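Local coordinates for oxidoreductase protein (Agrobacterium radiobacter, PDB 5UI9) that probably catalyses an NAD-dependent redox reaction as a Gfo/Idh/MocA family member, and binds a small dihydroxy acid together with NAD, at residues 185-190 and 216-221; 9-14 and 60-65; 25-30 and 294-299; 105-110 and 318-323. All coordinates share one frame; numbering follows the deposited sequence.

Contact 1 (185-190 and 216-221)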
loop_
_atom_site.group_PDB
_atom_site.type_symbol
_atom_site.label_atom_id
_atom_site.label_comp_id
_atom_site.label_asym_id
_atom_site.label_seq_id
_atom_site.Cartn_x
_atom_site.Cartn_y
_atom_site.Cartn_z
ATOM N N ASP A 185 -10.376 11.675 2.181
ATOM C CA ASP A 185 -10.630 12.670 3.225
ATOM C C ASP A 185 -9.859 12.314 4.492
ATOM O O ASP A 185 -9.302 13.202 5.143
ATOM C CB ASP A 185 -12.119 12.779 3.561
ATOM C CG ASP A 185 -12.418 13.966 4.458
ATOM O OD1 ASP A 185 -12.402 15.104 3.946
ATOM O OD2 ASP A 185 -12.627 13.766 5.678
ATOM N N ILE A 186 -9.832 11.020 4.833
ATOM C CA ILE A 186 -9.070 10.563 5.999
ATOM C C ILE A 186 -7.579 10.844 5.785
ATOM O O ILE A 186 -6.915 11.330 6.687
ATOM C CB ILE A 186 -9.322 9.073 6.337
ATOM C CG1 ILE A 186 -10.770 8.869 6.803
ATOM C CG2 ILE A 186 -8.366 8.598 7.433
ATOM C CD1 ILE A 186 -11.234 7.428 6.838
ATOM N N ALA A 187 -7.065 10.552 4.595
ATOM C CA ALA A 187 -5.653 10.813 4.287
ATOM C C ALA A 187 -5.297 12.288 4.525
ATOM O O ALA A 187 -4.274 12.587 5.134
ATOM C CB ALA A 187 -5.332 10.407 2.855
ATOM N N ARG A 188 -6.167 13.193 4.076
ATOM C CA ARG A 188 -6.010 14.646 4.331
ATOM C C ARG A 188 -6.089 15.000 5.806
ATOM O O ARG A 188 -5.267 15.756 6.317
ATOM C CB ARG A 188 -7.104 15.445 3.627
ATOM C CG ARG A 188 -6.916 15.622 2.139
ATOM C CD ARG A 188 -7.915 16.632 1.594
ATOM N NE ARG A 188 -7.821 17.923 2.286
ATOM C CZ ARG A 188 -8.768 18.502 3.032
ATOM N NH1 ARG A 188 -9.982 17.968 3.199
ATOM N NH2 ARG A 188 -8.496 19.664 3.610
ATOM N N PHE A 189 -7.111 14.467 6.465
ATOM C CA PHE A 189 -7.350 14.687 7.891
ATOM C C PHE A 189 -6.125 14.315 8.730
ATOM O O PHE A 189 -5.738 15.057 9.623
ATOM C CB PHE A 189 -8.585 13.877 8.315
ATOM C CG PHE A 189 -8.968 14.028 9.760
ATOM C CD1 PHE A 189 -9.252 15.286 10.297
ATOM C CD2 PHE A 189 -9.088 12.910 10.579
ATOM C CE1 PHE A 189 -9.625 15.418 11.629
ATOM C CE2 PHE A 189 -9.461 13.034 11.910
ATOM C CZ PHE A 189 -9.738 14.295 12.436
ATOM N N ILE A 190 -5.509 13.171 8.417
ATOM C CA ILE A 190 -4.350 12.671 9.157
ATOM C C ILE A 190 -3.024 13.313 8.723
ATOM O O ILE A 190 -2.256 13.749 9.576
ATOM C CB ILE A 190 -4.247 11.123 9.052
ATOM C CG1 ILE A 190 -5.531 10.453 9.584
ATOM C CG2 ILE A 190 -3.028 10.598 9.799
ATOM C CD1 ILE A 190 -6.017 10.966 10.929
ATOM N N ILE A 216 -4.256 4.571 -5.152
ATOM C CA ILE A 216 -3.868 5.971 -5.296
ATOM C C ILE A 216 -2.599 6.238 -4.486
ATOM O O ILE A 216 -2.509 5.845 -3.325
ATOM C CB ILE A 216 -4.998 6.916 -4.813
ATOM C CG1 ILE A 216 -6.333 6.545 -5.472
ATOM C CG2 ILE A 216 -4.645 8.377 -5.098
ATOM C CD1 ILE A 216 -7.515 7.378 -5.027
ATOM N N LEU A 217 -1.634 6.915 -5.107
ATOM C CA LEU A 217 -0.389 7.328 -4.454
ATOM C C LEU A 217 -0.421 8.841 -4.226
ATOM O O LEU A 217 -0.538 9.600 -5.183
ATOM C CB LEU A 217 0.800 6.964 -5.340
ATOM C CG LEU A 217 2.224 7.309 -4.897
ATOM C CD1 LEU A 217 2.602 6.658 -3.578
ATOM C CD2 LEU A 217 3.197 6.874 -5.988
ATOM N N LEU A 218 -0.302 9.267 -2.969
ATOM C CA LEU A 218 -0.398 10.687 -2.597
ATOM C C LEU A 218 0.948 11.274 -2.194
ATOM O O LEU A 218 1.669 10.686 -1.403
ATOM C CB LEU A 218 -1.357 10.863 -1.423
ATOM C CG LEU A 218 -2.813 10.404 -1.573
ATOM C CD1 LEU A 218 -3.591 10.669 -0.285
ATOM C CD2 LEU A 218 -3.501 11.079 -2.752
ATOM N N ASP A 219 1.267 12.446 -2.730
ATOM C CA ASP A 219 2.406 13.234 -2.268
ATOM C C ASP A 219 1.839 14.409 -1.475
ATOM O O ASP A 219 1.264 15.328 -2.055
ATOM C CB ASP A 219 3.232 13.696 -3.461
ATOM C CG ASP A 219 3.592 12.540 -4.398
ATOM O OD1 ASP A 219 4.239 11.574 -3.933
ATOM O OD2 ASP A 219 3.236 12.585 -5.599
ATOM N N HIS A 220 1.961 14.353 -0.150
ATOM C CA HIS A 220 1.414 15.408 0.713
ATOM C C HIS A 220 2.304 16.649 0.698
ATOM O O HIS A 220 3.506 16.550 0.466
ATOM C CB HIS A 220 1.208 14.887 2.133
ATOM C CG HIS A 220 0.172 13.811 2.230
ATOM N ND1 HIS A 220 -1.137 14.069 2.575
ATOM C CD2 HIS A 220 0.249 12.475 2.014
ATOM C CE1 HIS A 220 -1.820 12.938 2.576
ATOM N NE2 HIS A 220 -1.002 11.954 2.239
ATOM N N GLN A 221 1.709 17.820 0.933
ATOM C CA GLN A 221 2.458 19.092 0.931
ATOM C C GLN A 221 3.568 19.138 1.993
ATOM O O GLN A 221 4.620 19.736 1.761
ATOM C CB GLN A 221 1.504 20.286 1.103
ATOM C CG GLN A 221 0.561 20.499 -0.079
ATOM C CD GLN A 221 -0.496 21.568 0.164
ATOM O OE1 GLN A 221 -0.524 22.218 1.213
ATOM N NE2 GLN A 221 -1.375 21.755 -0.813
#

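Contact 2 (9-14 and 60-65). With NAD (nicotinamide-adenine-dinucleotide), chain C.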
loop_
_atom_site.group_PDB
_atom_site.type_symbol
_atom_site.label_atom_id
_atom_site.label_comp_id
_atom_site.label_asym_id
_atom_site.label_seq_id
_atom_site.Cartn_x
_atom_site.Cartn_y
_atom_site.Cartn_z
ATOM N N ALA A 9 -34.933 20.811 8.586
ATOM C CA ALA A 9 -35.722 20.138 7.560
ATOM C C ALA A 9 -34.784 19.189 6.841
ATOM O O ALA A 9 -33.708 19.605 6.431
ATOM C CB ALA A 9 -36.305 21.138 6.589
ATOM N N LEU A 10 -35.181 17.926 6.699
ATOM C CA LEU A 10 -34.372 16.943 5.979
ATOM C C LEU A 10 -34.997 16.693 4.607
ATOM O O LEU A 10 -36.203 16.469 4.503
ATOM C CB LEU A 10 -34.228 15.652 6.782
ATOM C CG LEU A 10 -33.373 14.556 6.115
ATOM C CD1 LEU A 10 -32.476 13.842 7.114
ATOM C CD2 LEU A 10 -34.239 13.544 5.367
ATOM N N ILE A 11 -34.174 16.755 3.567
ATOM C CA ILE A 11 -34.607 16.537 2.182
ATOM C C ILE A 11 -33.884 15.299 1.653
ATOM O O ILE A 11 -32.658 15.290 1.559
ATOM C CB ILE A 11 -34.260 17.744 1.286
ATOM C CG1 ILE A 11 -34.876 19.037 1.848
ATOM C CG2 ILE A 11 -34.728 17.508 -0.154
ATOM C CD1 ILE A 11 -34.318 20.289 1.208
ATOM N N GLY A 12 -34.659 14.273 1.301
ATOM C CA GLY A 12 -34.143 13.000 0.801
ATOM C C GLY A 12 -34.324 11.941 1.864
ATOM O O GLY A 12 -33.405 11.661 2.605
ATOM N N CYS A 13 -35.521 11.364 1.939
ATOM C CA CYS A 13 -35.883 10.393 2.980
ATOM C C CYS A 13 -35.552 8.957 2.555
ATOM O O CYS A 13 -36.403 8.062 2.627
ATOM C CB CYS A 13 -37.371 10.529 3.322
ATOM S SG CYS A 13 -37.797 12.114 4.081
ATOM N N GLY A 14 -34.307 8.741 2.137
ATOM C CA GLY A 14 -33.900 7.475 1.537
ATOM C C GLY A 14 -33.300 6.495 2.516
ATOM O O GLY A 14 -33.541 6.571 3.723
ATOM N N ALA A 60 -38.985 23.100 -3.118
ATOM C CA ALA A 60 -39.394 24.490 -3.380
ATOM C C ALA A 60 -40.502 24.949 -2.438
ATOM O O ALA A 60 -40.429 26.041 -1.878
ATOM C CB ALA A 60 -39.829 24.656 -4.831
ATOM N N ALA A 61 -41.513 24.102 -2.259
ATOM C CA ALA A 61 -42.625 24.378 -1.347
ATOM C C ALA A 61 -42.156 24.417 0.112
ATOM O O ALA A 61 -42.546 25.309 0.866
ATOM C CB ALA A 61 -43.726 23.341 -1.520
ATOM N N LEU A 62 -41.327 23.445 0.494
ATOM C CA LEU A 62 -40.707 23.408 1.821
ATOM C C LEU A 62 -40.045 24.743 2.155
ATOM O O LEU A 62 -40.350 25.343 3.180
ATOM C CB LEU A 62 -39.686 22.261 1.905
ATOM C CG LEU A 62 -38.759 22.167 3.123
ATOM C CD1 LEU A 62 -39.535 21.767 4.367
ATOM C CD2 LEU A 62 -37.636 21.179 2.843
ATOM N N PHE A 63 -39.158 25.203 1.277
ATOM C CA PHE A 63 -38.470 26.484 1.481
ATOM C C PHE A 63 -39.416 27.692 1.491
ATOM O O PHE A 63 -39.196 28.630 2.251
ATOM C CB PHE A 63 -37.355 26.686 0.446
ATOM C CG PHE A 63 -36.100 25.916 0.748
ATOM C CD1 PHE A 63 -35.289 26.281 1.818
ATOM C CD2 PHE A 63 -35.722 24.827 -0.030
ATOM C CE1 PHE A 63 -34.131 25.579 2.103
ATOM C CE2 PHE A 63 -34.563 24.123 0.253
ATOM C CZ PHE A 63 -33.769 24.497 1.325
ATOM N N ALA A 64 -40.457 27.660 0.661
ATOM C CA ALA A 64 -41.454 28.733 0.620
ATOM C C ALA A 64 -42.196 28.874 1.953
ATOM O O ALA A 64 -42.361 29.985 2.447
ATOM C CB ALA A 64 -42.440 28.502 -0.513
ATOM N N ASP A 65 -42.626 27.748 2.525
ATOM C CA ASP A 65 -43.254 27.731 3.857
ATOM C C ASP A 65 -42.267 28.086 4.972
ATOM O O ASP A 65 -42.640 28.751 5.939
ATOM C CB ASP A 65 -43.881 26.358 4.170
ATOM C CG ASP A 65 -45.215 26.132 3.473
ATOM O OD1 ASP A 65 -45.716 27.031 2.770
ATOM O OD2 ASP A 65 -45.773 25.031 3.640
HETATM P PA NAD C . -31.525 6.775 -1.804
HETATM O O1A NAD C . -31.799 6.741 -3.292
HETATM O O2A NAD C . -31.867 5.589 -0.945
HETATM O O5B NAD C . -32.256 8.057 -1.188
HETATM C C5B NAD C . -32.377 9.290 -1.885
HETATM C C4B NAD C . -33.775 9.823 -1.614
HETATM O O4B NAD C . -33.840 11.181 -2.036
HETATM C C3B NAD C . -34.851 9.067 -2.380
HETATM O O3B NAD C . -35.891 8.674 -1.474
HETATM C C2B NAD C . -35.347 10.041 -3.438
HETATM O O2B NAD C . -36.747 9.898 -3.677
HETATM C C1B NAD C . -35.015 11.389 -2.819
HETATM N N9A NAD C . -34.729 12.516 -3.737
HETATM C C8A NAD C . -33.871 12.543 -4.775
HETATM N N7A NAD C . -33.863 13.777 -5.344
HETATM C C5A NAD C . -34.712 14.561 -4.654
HETATM C C6A NAD C . -35.187 15.970 -4.708
HETATM N N6A NAD C . -34.738 16.828 -5.649
HETATM N N1A NAD C . -36.085 16.372 -3.777
HETATM C C2A NAD C . -36.561 15.544 -2.824
HETATM N N3A NAD C . -36.172 14.259 -2.720
HETATM C C4A NAD C . -35.271 13.722 -3.585
HETATM O O3 NAD C . -29.978 7.158 -1.593
HETATM P PN NAD C . -29.130 6.781 -0.272
HETATM O O1N NAD C . -28.579 5.382 -0.393
HETATM O O2N NAD C . -29.924 7.152 0.955
HETATM O O5D NAD C . -27.905 7.787 -0.474
HETATM C C5D NAD C . -28.133 9.190 -0.476
HETATM C C4D NAD C . -26.793 9.886 -0.339
HETATM O O4D NAD C . -26.196 9.486 0.898
HETATM C C3D NAD C . -25.833 9.510 -1.459
HETATM O O3D NAD C . -25.227 10.689 -1.999
HETATM C C2D NAD C . -24.807 8.606 -0.797
HETATM O O2D NAD C . -23.491 8.764 -1.328
HETATM C C1D NAD C . -24.859 9.048 0.665
HETATM N N1N NAD C . -24.470 8.030 1.659
HETATM C C2N NAD C . -23.629 8.424 2.632
HETATM C C3N NAD C . -23.193 7.563 3.627
HETATM C C7N NAD C . -22.251 8.092 4.674
HETATM O O7N NAD C . -22.363 9.259 5.042
HETATM N N7N NAD C . -21.310 7.299 5.193
HETATM C C4N NAD C . -23.647 6.243 3.608
HETATM C C5N NAD C . -24.524 5.841 2.598
HETATM C C6N NAD C . -24.932 6.760 1.631
#

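Contact 3 (25-30 and 294-299). With MG (magnesium ion), chain E.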
loop_
_atom_site.group_PDB
_atom_site.type_symbol
_atom_site.label_atom_id
_atom_site.label_comp_id
_atom_site.label_asym_id
_atom_site.label_seq_id
_atom_site.Cartn_x
_atom_site.Cartn_y
_atom_site.Cartn_z
ATOM N N LYS A 25 -32.611 12.899 16.505
ATOM C CA LYS A 25 -33.336 12.710 17.763
ATOM C C LYS A 25 -32.357 12.730 18.945
ATOM O O LYS A 25 -32.574 13.472 19.901
ATOM C CB LYS A 25 -34.175 11.420 17.703
ATOM C CG LYS A 25 -34.983 11.093 18.956
ATOM C CD LYS A 25 -36.440 10.724 18.656
ATOM C CE LYS A 25 -36.613 9.585 17.650
ATOM N NZ LYS A 25 -35.859 8.362 18.026
ATOM N N ASP A 26 -31.271 11.960 18.843
ATOM C CA ASP A 26 -30.195 11.947 19.856
ATOM C C ASP A 26 -29.420 13.265 19.988
ATOM O O ASP A 26 -28.865 13.526 21.040
ATOM C CB ASP A 26 -29.158 10.845 19.561
ATOM C CG ASP A 26 -29.671 9.433 19.830
ATOM O OD1 ASP A 26 -30.748 9.250 20.442
ATOM O OD2 ASP A 26 -28.964 8.484 19.417
ATOM N N VAL A 27 -29.324 14.060 18.925
ATOM C CA VAL A 27 -28.584 15.329 18.990
ATOM C C VAL A 27 -29.230 16.247 20.027
ATOM O O VAL A 27 -30.450 16.418 20.031
ATOM C CB VAL A 27 -28.534 16.062 17.618
ATOM C CG1 VAL A 27 -28.080 17.518 17.773
ATOM C CG2 VAL A 27 -27.626 15.322 16.633
ATOM N N LYS A 28 -28.398 16.835 20.879
ATOM C CA LYS A 28 -28.836 17.856 21.824
ATOM C C LYS A 28 -28.691 19.261 21.232
ATOM O O LYS A 28 -27.614 19.647 20.771
ATOM C CB LYS A 28 -28.078 17.724 23.154
ATOM C CG LYS A 28 -28.691 16.657 24.056
ATOM C CD LYS A 28 -27.692 16.029 25.016
ATOM C CE LYS A 28 -28.346 14.923 25.835
ATOM N NZ LYS A 28 -27.370 13.849 26.162
ATOM N N GLY A 29 -29.797 20.007 21.258
ATOM C CA GLY A 29 -29.862 21.360 20.718
ATOM C C GLY A 29 -30.466 21.450 19.325
ATOM O O GLY A 29 -30.499 22.537 18.743
ATOM N N ALA A 30 -30.945 20.324 18.788
ATOM C CA ALA A 30 -31.582 20.316 17.470
ATOM C C ALA A 30 -32.494 19.109 17.262
ATOM O O ALA A 30 -32.301 18.052 17.882
ATOM C CB ALA A 30 -30.527 20.370 16.372
ATOM N N SER A 294 -20.793 7.808 13.938
ATOM C CA SER A 294 -20.180 9.001 13.355
ATOM C C SER A 294 -21.205 10.005 12.806
ATOM O O SER A 294 -20.919 11.193 12.723
ATOM C CB SER A 294 -19.168 8.617 12.271
ATOM O OG SER A 294 -19.795 8.199 11.076
ATOM N N VAL A 295 -22.388 9.512 12.438
ATOM C CA VAL A 295 -23.503 10.356 12.002
ATOM C C VAL A 295 -23.947 11.246 13.163
ATOM O O VAL A 295 -24.149 12.435 12.976
ATOM C CB VAL A 295 -24.707 9.517 11.479
ATOM C CG1 VAL A 295 -25.909 10.402 11.177
ATOM C CG2 VAL A 295 -24.329 8.700 10.247
ATOM N N LEU A 296 -24.092 10.669 14.351
ATOM C CA LEU A 296 -24.398 11.456 15.551
ATOM C C LEU A 296 -23.298 12.486 15.853
ATOM O O LEU A 296 -23.603 13.656 16.112
ATOM C CB LEU A 296 -24.646 10.554 16.767
ATOM C CG LEU A 296 -24.927 11.252 18.106
ATOM C CD1 LEU A 296 -26.108 12.206 17.991
ATOM C CD2 LEU A 296 -25.155 10.242 19.218
ATOM N N ALA A 297 -22.039 12.046 15.801
ATOM C CA ALA A 297 -20.878 12.912 16.060
ATOM C C ALA A 297 -20.858 14.136 15.147
ATOM O O ALA A 297 -20.735 15.268 15.624
ATOM C CB ALA A 297 -19.573 12.124 15.922
ATOM N N ILE A 298 -21.008 13.915 13.840
ATOM C CA ILE A 298 -20.961 15.024 12.885
ATOM C C ILE A 298 -22.195 15.932 13.001
ATOM O O ILE A 298 -22.077 17.138 12.823
ATOM C CB ILE A 298 -20.717 14.558 11.421
ATOM C CG1 ILE A 298 -20.098 15.695 10.598
ATOM C CG2 ILE A 298 -21.988 14.045 10.769
ATOM C CD1 ILE A 298 -19.835 15.352 9.149
ATOM N N GLN A 299 -23.361 15.358 13.295
ATOM C CA GLN A 299 -24.582 16.160 13.453
ATOM C C GLN A 299 -24.608 16.957 14.771
ATOM O O GLN A 299 -25.115 18.081 14.800
ATOM C CB GLN A 299 -25.833 15.292 13.252
ATOM C CG GLN A 299 -25.984 14.873 11.786
ATOM C CD GLN A 299 -27.206 14.021 11.475
ATOM O OE1 GLN A 299 -27.370 13.600 10.333
ATOM N NE2 GLN A 299 -28.070 13.779 12.467
HETATM MG MG MG E . -32.517 16.112 18.971
HETATM O O HOH W 1 -33.549 16.793 20.949
#

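Contact 4 (105-110 and 318-323)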
loop_
_atom_site.group_PDB
_atom_site.type_symbol
_atom_site.label_atom_id
_atom_site.label_comp_id
_atom_site.label_asym_id
_atom_site.label_seq_id
_atom_site.Cartn_x
_atom_site.Cartn_y
_atom_site.Cartn_z
ATOM N N SER A 105 -15.989 21.931 -10.228
ATOM C CA SER A 105 -16.603 23.169 -10.717
ATOM C C SER A 105 -17.966 23.466 -10.062
ATOM O O SER A 105 -18.206 24.582 -9.588
ATOM C CB SER A 105 -16.745 23.075 -12.246
ATOM O OG SER A 105 -17.375 24.213 -12.779
ATOM N N ASP A 106 -18.848 22.471 -10.031
ATOM C CA ASP A 106 -20.129 22.583 -9.308
ATOM C C ASP A 106 -19.941 22.806 -7.809
ATOM O O ASP A 106 -20.662 23.604 -7.201
ATOM C CB ASP A 106 -20.998 21.330 -9.510
ATOM C CG ASP A 106 -21.633 21.257 -10.897
ATOM O OD1 ASP A 106 -21.734 22.291 -11.592
ATOM O OD2 ASP A 106 -22.051 20.149 -11.277
ATOM N N ALA A 107 -18.989 22.080 -7.225
ATOM C CA ALA A 107 -18.688 22.190 -5.801
ATOM C C ALA A 107 -18.220 23.601 -5.447
ATOM O O ALA A 107 -18.709 24.180 -4.482
ATOM C CB ALA A 107 -17.650 21.157 -5.380
ATOM N N LYS A 108 -17.303 24.149 -6.240
ATOM C CA LYS A 108 -16.823 25.528 -6.050
ATOM C C LYS A 108 -17.945 26.566 -6.113
ATOM O O LYS A 108 -17.966 27.489 -5.298
ATOM C CB LYS A 108 -15.765 25.902 -7.093
ATOM C CG LYS A 108 -14.383 25.326 -6.853
ATOM C CD LYS A 108 -13.444 25.813 -7.947
ATOM C CE LYS A 108 -12.110 25.091 -7.932
ATOM N NZ LYS A 108 -11.368 25.328 -9.203
ATOM N N ALA A 109 -18.857 26.427 -7.081
ATOM C CA ALA A 109 -19.995 27.355 -7.209
ATOM C C ALA A 109 -20.917 27.269 -5.996
ATOM O O ALA A 109 -21.396 28.300 -5.501
ATOM C CB ALA A 109 -20.775 27.096 -8.490
ATOM N N MET A 110 -21.146 26.048 -5.510
ATOM C CA MET A 110 -21.954 25.831 -4.301
ATOM C C MET A 110 -21.330 26.499 -3.071
ATOM O O MET A 110 -22.032 27.131 -2.272
ATOM C CB MET A 110 -22.160 24.326 -4.043
ATOM C CG MET A 110 -23.075 23.645 -5.050
ATOM S SD MET A 110 -22.738 21.885 -5.255
ATOM C CE MET A 110 -23.475 21.243 -3.760
ATOM N N ASP A 318 -13.512 23.396 3.017
ATOM C CA ASP A 318 -12.555 22.326 3.304
ATOM C C ASP A 318 -12.731 21.148 2.345
ATOM O O ASP A 318 -11.748 20.608 1.828
ATOM C CB ASP A 318 -12.684 21.819 4.746
ATOM C CG ASP A 318 -11.707 20.675 5.054
ATOM O OD1 ASP A 318 -10.533 20.962 5.374
ATOM O OD2 ASP A 318 -12.108 19.491 4.959
ATOM N N ASN A 319 -13.986 20.767 2.111
ATOM C CA ASN A 319 -14.296 19.583 1.327
ATOM C C ASN A 319 -13.853 19.683 -0.138
ATOM O O ASN A 319 -13.619 18.660 -0.763
ATOM C CB ASN A 319 -15.787 19.247 1.410
ATOM C CG ASN A 319 -16.089 17.825 0.961
ATOM O OD1 ASN A 319 -16.643 17.611 -0.115
ATOM N ND2 ASN A 319 -15.704 16.850 1.778
ATOM N N LEU A 320 -13.732 20.899 -0.676
ATOM C CA LEU A 320 -13.148 21.105 -2.017
ATOM C C LEU A 320 -11.773 20.445 -2.151
ATOM O O LEU A 320 -11.436 19.923 -3.209
ATOM C CB LEU A 320 -13.000 22.597 -2.335
ATOM C CG LEU A 320 -14.249 23.470 -2.465
ATOM C CD1 LEU A 320 -13.846 24.919 -2.707
ATOM C CD2 LEU A 320 -15.159 22.962 -3.577
ATOM N N LYS A 321 -10.986 20.474 -1.077
ATOM C CA LYS A 321 -9.633 19.901 -1.095
ATOM C C LYS A 321 -9.642 18.371 -1.046
ATOM O O LYS A 321 -8.676 17.737 -1.466
ATOM C CB LYS A 321 -8.769 20.513 0.010
ATOM C CG LYS A 321 -8.442 21.984 -0.267
ATOM C CD LYS A 321 -7.686 22.661 0.868
ATOM C CE LYS A 321 -8.626 23.117 1.970
ATOM N NZ LYS A 321 -7.888 23.698 3.124
ATOM N N THR A 322 -10.728 17.791 -0.539
ATOM C CA THR A 322 -10.983 16.360 -0.662
ATOM C C THR A 322 -11.542 16.043 -2.048
ATOM O O THR A 322 -11.051 15.131 -2.727
ATOM C CB THR A 322 -11.958 15.870 0.430
ATOM O OG1 THR A 322 -11.297 15.913 1.699
ATOM C CG2 THR A 322 -12.437 14.448 0.164
ATOM N N PHE A 323 -12.567 16.786 -2.461
ATOM C CA PHE A 323 -13.236 16.512 -3.735
ATOM C C PHE A 323 -12.302 16.615 -4.935
ATOM O O PHE A 323 -12.403 15.812 -5.855
ATOM C CB PHE A 323 -14.468 17.404 -3.961
ATOM C CG PHE A 323 -15.370 16.878 -5.037
ATOM C CD1 PHE A 323 -15.119 17.163 -6.377
ATOM C CD2 PHE A 323 -16.427 16.038 -4.721
ATOM C CE1 PHE A 323 -15.917 16.639 -7.380
ATOM C CE2 PHE A 323 -17.241 15.520 -5.720
ATOM C CZ PHE A 323 -16.985 15.823 -7.050
#

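Contact 1 (185-190 and 216-221)
Ala187 of helix 175-191 points its methyl group at strand 213-220, where Leu218 and His220 receive it. The apolar part of the contact is one pair: Ala187 CB meets Leu218 CD1 at 3.6 Å. Leu218 CG stands anti to its own carbonyl carbon (chi1 -59°), and the branch ending in CD1 extends to the helix. Leu218 also packs on Leu197, Ser226 and Val228 of the two neighbouring strands.

The ring of His220 adds a van der Waals approach to the helix backbone. Its CE1 lies 3.6 Å from Ala187 O, and the carbonyl oxygen approaches the ring obliquely. No hydrogen bond crosses between the segments. Both ring nitrogens are bonded elsewhere: ND1 to Gly192 O just past the end of the helix, and NE2 to Ser226 OG on strand 225-231. These two bonds fix the rotation of the ring and set CE1 against the helix backbone.

Within the helix, and not across the contact, Arg188 NH1 and Asp185 OD1 form a long salt bridge of 3.8 Å. Asp185 also pairs with Arg128, and Arg188 with Asp193 and Asp318.

The helix thus packs on the mixed sheet of the C-terminal domain through a small buried interface. Its chemistry is a methyl-to-methyl contact beside a histidine anchored to both the helix end and the sheet.

Contact 2 (9-14 and 60-65)
Ile11 of strand 6-11 packs against Leu62 and Phe63 of helix 59-65. Its CB points to the helix, and from there one branch goes to the helix and the other to the cofactor. Ile11 CG1 meets Leu62 CD2 at 3.6 Å. At the tip, Ile11 CD1 lies 3.8 Å from Leu62 CD2. It also reaches Phe63 CE2 at 4.0 Å, coming obliquely to the ring. The other branch serves the cofactor. Ile11 CG2 is anti to the backbone N, and it lies 3.8 Å from C2A of the NAD adenine.

Leu62 CG is also anti to its backbone N (chi1 170°), which carries both methyls to the strand. CD2 meets Ile11, and both CD1 and CD2 of Leu62 lie 4.0 Å from Ala9 CB. The Ile11 and Phe63 side chains cross at about a right angle. The strand and helix segments run nearly antiparallel, at 167°, with their axes 10.6 Å apart.

Beyond the strand, the chain turns under the dinucleotide in the glycine-rich loop of the Rossmann fold. Gly12 CA lies 3.4 Å from NAD O4B, and Gly14 CA lies 3.2 Å from NAD O5B. Asp37 receives Cys13 N and also bonds NAD.

The chemistry is wholly apolar across the segments. One isoleucine joins the packing of the parallel sheet on its helix to the wall of the adenine pocket.

Contact 3 (25-30 and 294-299)
Leu296 of helix 289-308 meets Asp26 and Val27 where helix 17-26 ends. Its CG stands anti to the backbone N (chi1 178°), which sends the isobutyl group to the helix end. The side chains of Leu296 and Val27 run past each other in opposite directions, with CD1 of the leucine 3.7 Å from Val27 CG2. Asp26 crosses Leu296 at about a right angle, and Asp26 CB lies 3.7 Å from Leu296 CD1. The carboxylate of Asp26 is held by Trp283 through OD2.

Val27 CG2 also meets Gln299 CB at 3.8 Å, and these two side chains cross at about a right angle. Gln299 is extended beyond CG, and its NE2 bonds Gln20 O.

The backbone of this turn binds magnesium. Val27 O holds the ion at 2.3 Å and Ala30 O at 2.2 Å. Trp24 O and a water are further ligands.

Gly29, just before strand 30-36, bonds Leu6 through the backbone. Helix 289-308 packs against the end of helix 17-26, while Ile298 and Gln299 touch strand 121-124 at the edge of the parallel sheet.

Contact 4 (105-110 and 318-323)
Helix 104-116 of the NAD-binding Rossmann domain packs here against helix 316-335 from the C-terminal part of the chain. Within 105-110 and 318-323 the nearest CA atoms are those of Ala107 and Leu320, 6.8 Å apart. One leucine methyl carries the contact. Leu320 CD2 meets Ala107 CB at 3.6 Å and lies equally close to Lys108 N, at 3.6 Å. It also touches the lysine chain, with Lys108 CG 4.1 Å away.

The small methyl of Ala107 points across to helix 316-335 and lets the leucine come up against the helix backbone. Leu320 CG is anti to its carbonyl carbon (chi1 -65°). Its chain is extended to one methyl, CD1, and the other branch, CD2, turns to Ala107 and Lys108.

Lys108 crosses Leu320 at about a right angle. Its chain is extended beyond CG and runs off toward the C-terminus. The ammonium group reaches Met344 O there, so only the aliphatic base of the side chain belongs to this contact.

Around the pair, Phe100 touches Ala107 and Met110 on one helix and Asn319 on the other. Asp106 makes a salt bridge to Arg81. On helix 316-335, Thr322 turns to Asp185 and Arg188, while Phe323 packs on Ile181.

No hydrogen bond or salt bridge joins the two segments. Their adhesion rests on dispersion between a leucine and an alanine, the helix backbone at Lys108 and the carbon part of that lysine, whose ammonium is bonded elsewhere.

In the fold
Contacts 1 and 4 touch directly. Thr322 OG1 lies 2.6 Å from Asp185 OD1 and 2.9 Å from Arg188 NH1, both probable hydrogen bonds, so helix 316-335 bridges helix 175-191 and the Rossmann helix 104-116. Their centres are 17 Å apart. Contacts 2 and 3 have centres 19 Å apart and are linked by the chain, since strand 6-11 leads through the glycine loop into helix 17-26. Contact 2 lies at the adenine end of NAD. The Gln299 side chain of contact 3 is about 8 Å from NAD and about 13 Å from the bound dihydroxy acid. Contacts 1 and 2 are farthest apart, 35 Å between centres.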